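Local coordinates for GGDEF family protein (Vibrio cholerae, PDB 5GZS), which binds arginine in one of its periplasmic solute-binding domains and, as a diguanylate cyclase, probably couples this to cyclic di-GMP synthesis, at residues I47-D53 and I168-K172; L315-E319 and A370-K374; S363-K367 and Y378-N382. One frame throughout, in Å; residues are numbered along the deposited sequence.

The three contacts fall into two groups at opposite sides of the chain's centre, one in each of its two family 3 solute-binding ranges. Contact 1 is in the arginine-binding domain, near the pocket but not part of it: the side chain of Val169 is about 8 Å from the bound arginine. Its centre is about 69 Å from that of contact 2 and 66 Å from that of contact 3. Contacts 2 and 3 have centres about 9 Å apart and share helix 364-372, which packs on the neighbouring strands 312-318 and 378-382. Those strands are joined where Val316 N approaches Ile379 O at 2.7 Å, probably as a hydrogen bond, so the two contacts sample one helix-on-sheet interface.

Contact 1 of 3, residues I47-D53 and I168-K172; sequences IETGNAD and IVTPK
Asp53 and Thr170 bring the two backbones nearest, with 5.9 Å between Asp53 CA and Thr170 CA, where the chain leaving helix 40-49 turns through Gly50 (phi 132°) and runs past the end of strand 166-170. Pro171 is the central side chain, its ring set into this turn. Its CG atom meets two carbonyls, Ile47 O at 3.1 Å and Ala52 O at 3.3 Å from Pro171 CG, while Pro171 CD lies 3.2 Å from Asp53 O. Ile47 supplies the apolar wall. Its CG2 methyl stands anti to the backbone N and thereby reaches across to the peptide link between Thr170 and Pro171, 3.6 Å from Thr170 C, and to the ring itself, 3.9 Å from Pro171 CD. The other branch turns toward the strand, with Ile47 CG1 and Val169 CG1 4.2 Å apart. Phe68 touches both of these side chains, and Ala55 in the adjoining strand 55-58 does the same, tying the contact to the small antiparallel sheet of the arginine-binding domain. The carboxylate of Asp53 is engaged elsewhere, by His175 NE2 and the backbone N of Lys7. Pro171 has no N-H to offer the carbonyls of Ile47, Ala52 and Asp53, and its ring carbons are what meet them; the join is therefore probably one of shape and dispersion.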
loop_
_atom_site.group_PDB
_atom_site.type_symbol
_atom_site.label_atom_id
_atom_site.label_comp_id
_atom_site.label_asym_id
_atom_site.label_seq_id
_atom_site.Cartn_x
_atom_site.Cartn_y
_atom_site.Cartn_z
ATOM N N ILE A 47 19.974 35.937 -0.741
ATOM C CA ILE A 47 21.061 35.228 -1.398
ATOM C C ILE A 47 21.278 35.714 -2.834
ATOM O O ILE A 47 22.348 36.237 -3.134
ATOM C CB ILE A 47 20.836 33.709 -1.396
ATOM C CG1 ILE A 47 20.979 33.158 0.024
ATOM C CG2 ILE A 47 21.878 33.024 -2.257
ATOM C CD1 ILE A 47 22.403 33.254 0.561
ATOM N N GLU A 48 20.292 35.560 -3.716
ATOM C CA GLU A 48 20.511 35.930 -5.120
ATOM C C GLU A 48 20.909 37.392 -5.239
ATOM O O GLU A 48 21.891 37.698 -5.911
ATOM C CB GLU A 48 19.289 35.635 -6.000
ATOM C CG GLU A 48 17.971 36.213 -5.558
ATOM C CD GLU A 48 16.894 35.969 -6.594
ATOM O OE1 GLU A 48 15.716 36.277 -6.320
ATOM O OE2 GLU A 48 17.236 35.478 -7.695
ATOM N N THR A 49 20.170 38.275 -4.564
ATOM C CA THR A 49 20.623 39.646 -4.323
ATOM C C THR A 49 22.099 39.736 -3.931
ATOM O O THR A 49 22.930 40.102 -4.744
ATOM C CB THR A 49 19.796 40.319 -3.219
ATOM O OG1 THR A 49 18.468 40.517 -3.700
ATOM C CG2 THR A 49 20.387 41.671 -2.822
ATOM N N GLY A 50 22.420 39.390 -2.688
ATOM C CA GLY A 50 23.771 39.533 -2.191
ATOM C C GLY A 50 23.835 40.220 -0.835
ATOM O O GLY A 50 24.902 40.668 -0.415
ATOM N N ASN A 51 22.703 40.315 -0.142
ATOM C CA ASN A 51 22.726 40.859 1.216
ATOM C C ASN A 51 23.155 39.827 2.232
ATOM O O ASN A 51 23.260 40.120 3.422
ATOM C CB ASN A 51 21.366 41.425 1.608
ATOM C CG ASN A 51 21.233 42.875 1.245
ATOM O OD1 ASN A 51 21.033 43.202 0.082
ATOM N ND2 ASN A 51 21.374 43.760 2.232
ATOM N N ALA A 52 23.385 38.612 1.747
ATOM C CA ALA A 52 23.840 37.502 2.576
ATOM C C ALA A 52 24.741 36.591 1.739
ATOM O O ALA A 52 24.483 36.383 0.546
ATOM C CB ALA A 52 22.655 36.740 3.135
ATOM N N ASP A 53 25.807 36.079 2.351
ATOM C CA ASP A 53 26.846 35.359 1.616
ATOM C C ASP A 53 26.548 33.869 1.506
ATOM O O ASP A 53 26.916 33.214 0.525
ATOM C CB ASP A 53 28.216 35.561 2.286
ATOM C CG ASP A 53 28.750 36.973 2.119
ATOM O OD1 ASP A 53 29.076 37.357 0.975
ATOM O OD2 ASP A 53 28.866 37.697 3.127
ATOM N N ILE A 168 23.906 23.886 0.716
ATOM C CA ILE A 168 24.352 25.238 1.027
ATOM C C ILE A 168 24.306 26.054 -0.237
ATOM O O ILE A 168 24.603 25.531 -1.311
ATOM C CB ILE A 168 25.777 25.249 1.608
ATOM C CG1 ILE A 168 25.816 24.438 2.909
ATOM C CG2 ILE A 168 26.237 26.664 1.854
ATOM C CD1 ILE A 168 27.144 24.397 3.586
ATOM N N VAL A 169 23.916 27.322 -0.143
ATOM C CA VAL A 169 23.800 28.106 -1.364
ATOM C C VAL A 169 24.457 29.492 -1.235
ATOM O O VAL A 169 24.741 29.944 -0.118
ATOM C CB VAL A 169 22.337 28.244 -1.757
ATOM C CG1 VAL A 169 21.521 29.016 -0.685
ATOM C CG2 VAL A 169 22.243 28.808 -3.154
ATOM N N THR A 170 24.694 30.149 -2.376
ATOM C CA THR A 170 25.564 31.333 -2.456
ATOM C C THR A 170 25.141 32.254 -3.575
ATOM O O THR A 170 24.633 31.766 -4.586
ATOM C CB THR A 170 27.041 30.936 -2.721
ATOM O OG1 THR A 170 27.386 29.788 -1.932
ATOM C CG2 THR A 170 27.995 32.081 -2.398
ATOM N N PRO A 171 25.347 33.583 -3.414
ATOM C CA PRO A 171 25.106 34.464 -4.556
ATOM C C PRO A 171 25.858 33.957 -5.771
ATOM O O PRO A 171 26.991 33.483 -5.618
ATOM C CB PRO A 171 25.638 35.812 -4.073
ATOM C CG PRO A 171 25.364 35.801 -2.633
ATOM C CD PRO A 171 25.572 34.363 -2.184
ATOM N N LYS A 172 25.211 34.018 -6.938
ATOM C CA LYS A 172 25.684 33.320 -8.120
ATOM C C LYS A 172 27.057 33.821 -8.520
ATOM O O LYS A 172 27.302 35.026 -8.552
ATOM C CB LYS A 172 24.688 33.487 -9.266
ATOM C CG LYS A 172 25.310 33.592 -10.642
ATOM C CD LYS A 172 24.215 33.560 -11.717
ATOM C CE LYS A 172 24.527 34.517 -12.875
ATOM N NZ LYS A 172 23.297 34.919 -13.614
#

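Contact 2 of 3, residues L315-E319 and A370-K374; sequences LVKRE and ALLNK
Leu371 and Val316 form the tight part of the contact, where the last turn of helix 364-372 lies against strand 312-318. Their side chains meet at about a right angle, with Leu371 CD2 3.6 Å from Val316 CG1. The second methyl, Leu371 CD1, rests 3.7 Å from the backbone N of Arg318. Ile379 of the adjoining strand 378-382 touches both side chains. The outer side is looser and polar. Arg318 bends at chi3 (-60°), which brings NE to the helix end, 3.0 Å from Leu371 O, with that oxygen at the edge of the guanidinium and near its plane; the N-H to oxygen angle of 129° marks a weak bond. That carbonyl also accepts from Lys374 N at 3.2 Å, just past the helix. The side chains of Lys374, an exposed residue, and Arg318 cross at about a right angle, with Lys374 CG 3.5 Å above the guanidinium plane and displaced toward the rim. Two like charges come together there, Lys374 NZ being 3.6 Å from Arg318 NH1. The firmer partners of Arg318 lie beyond: NH2 makes a salt bridge with Asp377 OD1 and a hydrogen bond to Val376 O. Asp377 probably offsets part of the cost of the two nearby positive charges, while the inner part is mainly apolar packing.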
loop_
_atom_site.group_PDB
_atom_site.type_symbol
_atom_site.label_atom_id
_atom_site.label_comp_id
_atom_site.label_asym_id
_atom_site.label_seq_id
_atom_site.Cartn_x
_atom_site.Cartn_y
_atom_site.Cartn_z
ATOM N N LEU A 315 -3.382 -18.066 4.654
ATOM C CA LEU A 315 -3.875 -19.411 4.864
ATOM C C LEU A 315 -2.736 -20.404 4.842
ATOM O O LEU A 315 -1.839 -20.339 3.997
ATOM C CB LEU A 315 -4.942 -19.758 3.837
ATOM C CG LEU A 315 -6.205 -18.981 4.220
ATOM C CD1 LEU A 315 -7.376 -19.364 3.379
ATOM C CD2 LEU A 315 -6.526 -19.182 5.698
ATOM N N VAL A 316 -2.755 -21.296 5.822
ATOM C CA VAL A 316 -1.804 -22.381 5.844
ATOM C C VAL A 316 -2.510 -23.631 5.345
ATOM O O VAL A 316 -3.618 -23.943 5.794
ATOM C CB VAL A 316 -1.224 -22.596 7.239
ATOM C CG1 VAL A 316 -0.430 -23.875 7.280
ATOM C CG2 VAL A 316 -0.353 -21.419 7.620
ATOM N N LYS A 317 -1.877 -24.318 4.394
ATOM C CA LYS A 317 -2.442 -25.515 3.772
ATOM C C LYS A 317 -1.442 -26.657 3.779
ATOM O O LYS A 317 -0.235 -26.424 3.839
ATOM C CB LYS A 317 -2.860 -25.234 2.327
ATOM C CG LYS A 317 -1.693 -24.882 1.377
ATOM C CD LYS A 317 -2.209 -24.411 0.021
ATOM C CE LYS A 317 -1.092 -24.280 -1.000
ATOM N NZ LYS A 317 -0.637 -25.595 -1.482
ATOM N N ARG A 318 -1.952 -27.885 3.707
ATOM C CA ARG A 318 -1.113 -29.049 3.478
ATOM C C ARG A 318 -0.329 -28.812 2.197
ATOM O O ARG A 318 -0.880 -28.321 1.210
ATOM C CB ARG A 318 -1.957 -30.320 3.386
ATOM C CG ARG A 318 -1.813 -31.173 4.616
ATOM C CD ARG A 318 -2.865 -32.235 4.732
ATOM N NE ARG A 318 -4.218 -31.697 4.801
ATOM C CZ ARG A 318 -5.119 -31.855 3.837
ATOM N NH1 ARG A 318 -4.798 -32.534 2.746
ATOM N NH2 ARG A 318 -6.337 -31.349 3.964
ATOM N N GLU A 319 0.965 -29.113 2.232
ATOM C CA GLU A 319 1.855 -28.917 1.091
ATOM C C GLU A 319 1.334 -29.663 -0.152
ATOM O O GLU A 319 0.760 -30.736 -0.014
ATOM C CB GLU A 319 3.252 -29.401 1.451
ATOM C CG GLU A 319 4.299 -29.111 0.420
ATOM C CD GLU A 319 5.638 -29.746 0.732
ATOM O OE1 GLU A 319 5.914 -29.957 1.923
ATOM O OE2 GLU A 319 6.419 -30.045 -0.196
ATOM N N ALA A 370 -4.758 -30.655 13.321
ATOM C CA ALA A 370 -5.945 -30.912 12.526
ATOM C C ALA A 370 -5.635 -30.829 11.035
ATOM O O ALA A 370 -6.121 -31.641 10.249
ATOM C CB ALA A 370 -7.029 -29.937 12.894
ATOM N N LEU A 371 -4.829 -29.839 10.649
ATOM C CA LEU A 371 -4.441 -29.682 9.249
ATOM C C LEU A 371 -3.613 -30.882 8.807
ATOM O O LEU A 371 -3.827 -31.438 7.725
ATOM C CB LEU A 371 -3.661 -28.384 9.040
ATOM C CG LEU A 371 -3.081 -28.184 7.642
ATOM C CD1 LEU A 371 -4.214 -28.048 6.630
ATOM C CD2 LEU A 371 -2.141 -26.983 7.568
ATOM N N LEU A 372 -2.677 -31.280 9.667
ATOM C CA LEU A 372 -1.815 -32.440 9.429
ATOM C C LEU A 372 -2.602 -33.738 9.343
ATOM O O LEU A 372 -2.317 -34.586 8.492
ATOM C CB LEU A 372 -0.761 -32.552 10.527
ATOM C CG LEU A 372 0.245 -31.403 10.549
ATOM C CD1 LEU A 372 1.195 -31.509 11.738
ATOM C CD2 LEU A 372 1.009 -31.405 9.235
ATOM N N ASN A 373 -3.601 -33.890 10.211
ATOM C CA ASN A 373 -4.423 -35.105 10.202
ATOM C C ASN A 373 -5.488 -35.117 9.089
ATOM O O ASN A 373 -6.316 -36.022 9.047
ATOM C CB ASN A 373 -5.100 -35.301 11.572
ATOM C CG ASN A 373 -4.096 -35.521 12.717
ATOM O OD1 ASN A 373 -2.924 -35.146 12.627
ATOM N ND2 ASN A 373 -4.568 -36.122 13.803
ATOM N N LYS A 374 -5.456 -34.124 8.192
ATOM C CA LYS A 374 -6.470 -33.935 7.134
ATOM C C LYS A 374 -7.904 -33.813 7.680
ATOM O O LYS A 374 -8.881 -33.986 6.944
ATOM C CB LYS A 374 -6.418 -35.071 6.105
ATOM C CG LYS A 374 -5.103 -35.192 5.353
ATOM C CD LYS A 374 -5.078 -36.453 4.499
ATOM C CE LYS A 374 -3.685 -36.740 3.949
ATOM N NZ LYS A 374 -3.252 -35.730 2.939
#

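Contact 3 of 3, residues S363-K367 and Y378-N382; sequences SQEEK and YIVLN
Lys367 lies across Ile379 where the helix of a beta-alpha-beta crossover, 364-372, covers the returning strand 378-382; the preceding strand, 359-361, runs parallel in the same sheet, with 337-340 between them. The CA atoms of Lys367 and Ile379 are 7.1 Å apart, and both side chains start out toward the opposite segment. The two side chains meet at a slant: Lys367 CG sits 3.8 Å from Ile379 CB, so it is the methylene part of the lysine that packs. A chi1 of 177° sets Lys367 CG opposite the backbone N and against Ile379, and a bend at chi3 (66°) turns the end along the strand. There it slides past the Leu381 side chain in the opposite direction, with Lys367 CE 4.0 Å from Leu381 CD2, and the ammonium arrives 3.3 Å from Val380 O as Lys367 NZ makes a weak hydrogen bond. Gln364, one turn earlier, comes to the same methyl at about a right angle, Gln364 NE2 standing 3.9 Å from Leu381 CD2, so that this methyl is touched by both helix side chains. On the sheet, Val316 of strand 312-318 packs beside Ile379 and Leu381. The five residues that touch are all buried, and the lysine's hydrocarbon serves as part of this core. The helix itself starts with an N-cap: Ser363 OG accepts from Glu366 N at 3.2 Å, with an N-H to oxygen angle of 155°.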
loop_
_atom_site.group_PDB
_atom_site.type_symbol
_atom_site.label_atom_id
_atom_site.label_comp_id
_atom_site.label_asym_id
_atom_site.label_seq_id
_atom_site.Cartn_x
_atom_site.Cartn_y
_atom_site.Cartn_z
ATOM N N SER A 363 -6.751 -24.462 20.511
ATOM C CA SER A 363 -5.382 -23.970 20.437
ATOM C C SER A 363 -4.800 -24.033 19.035
ATOM O O SER A 363 -5.338 -24.700 18.150
ATOM C CB SER A 363 -4.488 -24.766 21.387
ATOM O OG SER A 363 -4.517 -26.143 21.042
ATOM N N GLN A 364 -3.679 -23.336 18.872
ATOM C CA GLN A 364 -2.906 -23.350 17.649
ATOM C C GLN A 364 -2.409 -24.770 17.393
ATOM O O GLN A 364 -2.622 -25.335 16.303
ATOM C CB GLN A 364 -1.747 -22.367 17.756
ATOM C CG GLN A 364 -1.319 -21.768 16.421
ATOM C CD GLN A 364 0.172 -21.475 16.365
ATOM O OE1 GLN A 364 1.001 -22.267 16.830
ATOM N NE2 GLN A 364 0.516 -20.314 15.832
ATOM N N GLU A 365 -1.746 -25.327 18.403
ATOM C CA GLU A 365 -1.302 -26.727 18.429
ATOM C C GLU A 365 -2.301 -27.728 17.861
ATOM O O GLU A 365 -1.978 -28.570 17.006
ATOM C CB GLU A 365 -0.991 -27.124 19.870
ATOM C CG GLU A 365 0.499 -27.222 20.207
ATOM C CD GLU A 365 1.086 -28.563 19.788
ATOM O OE1 GLU A 365 0.486 -29.609 20.116
ATOM O OE2 GLU A 365 2.146 -28.584 19.128
ATOM N N GLU A 366 -3.521 -27.638 18.371
ATOM C CA GLU A 366 -4.622 -28.505 17.959
ATOM C C GLU A 366 -5.087 -28.139 16.548
ATOM O O GLU A 366 -5.411 -29.019 15.742
ATOM C CB GLU A 366 -5.757 -28.379 18.975
ATOM C CG GLU A 366 -6.875 -29.386 18.895
ATOM C CD GLU A 366 -8.001 -28.978 19.819
ATOM O OE1 GLU A 366 -7.836 -27.955 20.517
ATOM O OE2 GLU A 366 -9.041 -29.660 19.856
ATOM N N LYS A 367 -5.100 -26.832 16.265
ATOM C CA LYS A 367 -5.444 -26.301 14.947
ATOM C C LYS A 367 -4.490 -26.883 13.908
ATOM O O LYS A 367 -4.915 -27.505 12.935
ATOM C CB LYS A 367 -5.390 -24.763 14.945
ATOM C CG LYS A 367 -5.656 -24.102 13.578
ATOM C CD LYS A 367 -6.073 -22.623 13.687
ATOM C CE LYS A 367 -4.953 -21.747 14.226
ATOM N NZ LYS A 367 -5.381 -20.323 14.441
ATOM N N TYR A 378 -7.381 -26.010 5.302
ATOM C CA TYR A 378 -6.764 -24.680 5.389
ATOM C C TYR A 378 -6.970 -24.121 6.788
ATOM O O TYR A 378 -8.082 -24.164 7.318
ATOM C CB TYR A 378 -7.360 -23.687 4.370
ATOM C CG TYR A 378 -7.146 -24.005 2.891
ATOM C CD1 TYR A 378 -8.057 -24.768 2.182
ATOM C CD2 TYR A 378 -6.049 -23.504 2.207
ATOM C CE1 TYR A 378 -7.862 -25.041 0.837
ATOM C CE2 TYR A 378 -5.848 -23.771 0.869
ATOM C CZ TYR A 378 -6.752 -24.542 0.184
ATOM O OH TYR A 378 -6.546 -24.806 -1.163
ATOM N N ILE A 379 -5.910 -23.587 7.387
ATOM C CA ILE A 379 -6.035 -22.953 8.692
ATOM C C ILE A 379 -5.476 -21.541 8.615
ATOM O O ILE A 379 -4.613 -21.256 7.777
ATOM C CB ILE A 379 -5.313 -23.758 9.786
ATOM C CG1 ILE A 379 -3.801 -23.604 9.662
ATOM C CG2 ILE A 379 -5.680 -25.234 9.697
ATOM C CD1 ILE A 379 -3.025 -24.555 10.538
ATOM N N VAL A 380 -5.977 -20.648 9.463
ATOM C CA VAL A 380 -5.591 -19.249 9.366
ATOM C C VAL A 380 -4.437 -18.904 10.289
ATOM O O VAL A 380 -4.547 -18.982 11.510
ATOM C CB VAL A 380 -6.745 -18.295 9.697
ATOM C CG1 VAL A 380 -6.286 -16.852 9.505
ATOM C CG2 VAL A 380 -7.947 -18.583 8.843
ATOM N N LEU A 381 -3.329 -18.489 9.703
ATOM C CA LEU A 381 -2.262 -17.954 10.511
ATOM C C LEU A 381 -1.815 -16.603 10.015
ATOM O O LEU A 381 -2.036 -16.214 8.865
ATOM C CB LEU A 381 -1.068 -18.907 10.557
ATOM C CG LEU A 381 -1.301 -20.181 11.367
ATOM C CD1 LEU A 381 -0.025 -20.999 11.433
ATOM C CD2 LEU A 381 -1.768 -19.809 12.748
ATOM N N ASN A 382 -1.176 -15.889 10.937
ATOM C CA ASN A 382 -0.470 -14.659 10.645
ATOM C C ASN A 382 0.922 -15.026 10.162
ATOM O O ASN A 382 1.580 -15.904 10.722
ATOM C CB ASN A 382 -0.387 -13.775 11.888
ATOM C CG ASN A 382 0.611 -14.292 12.905
ATOM O OD1 ASN A 382 0.321 -15.222 13.659
ATOM N ND2 ASN A 382 1.794 -13.691 12.933
#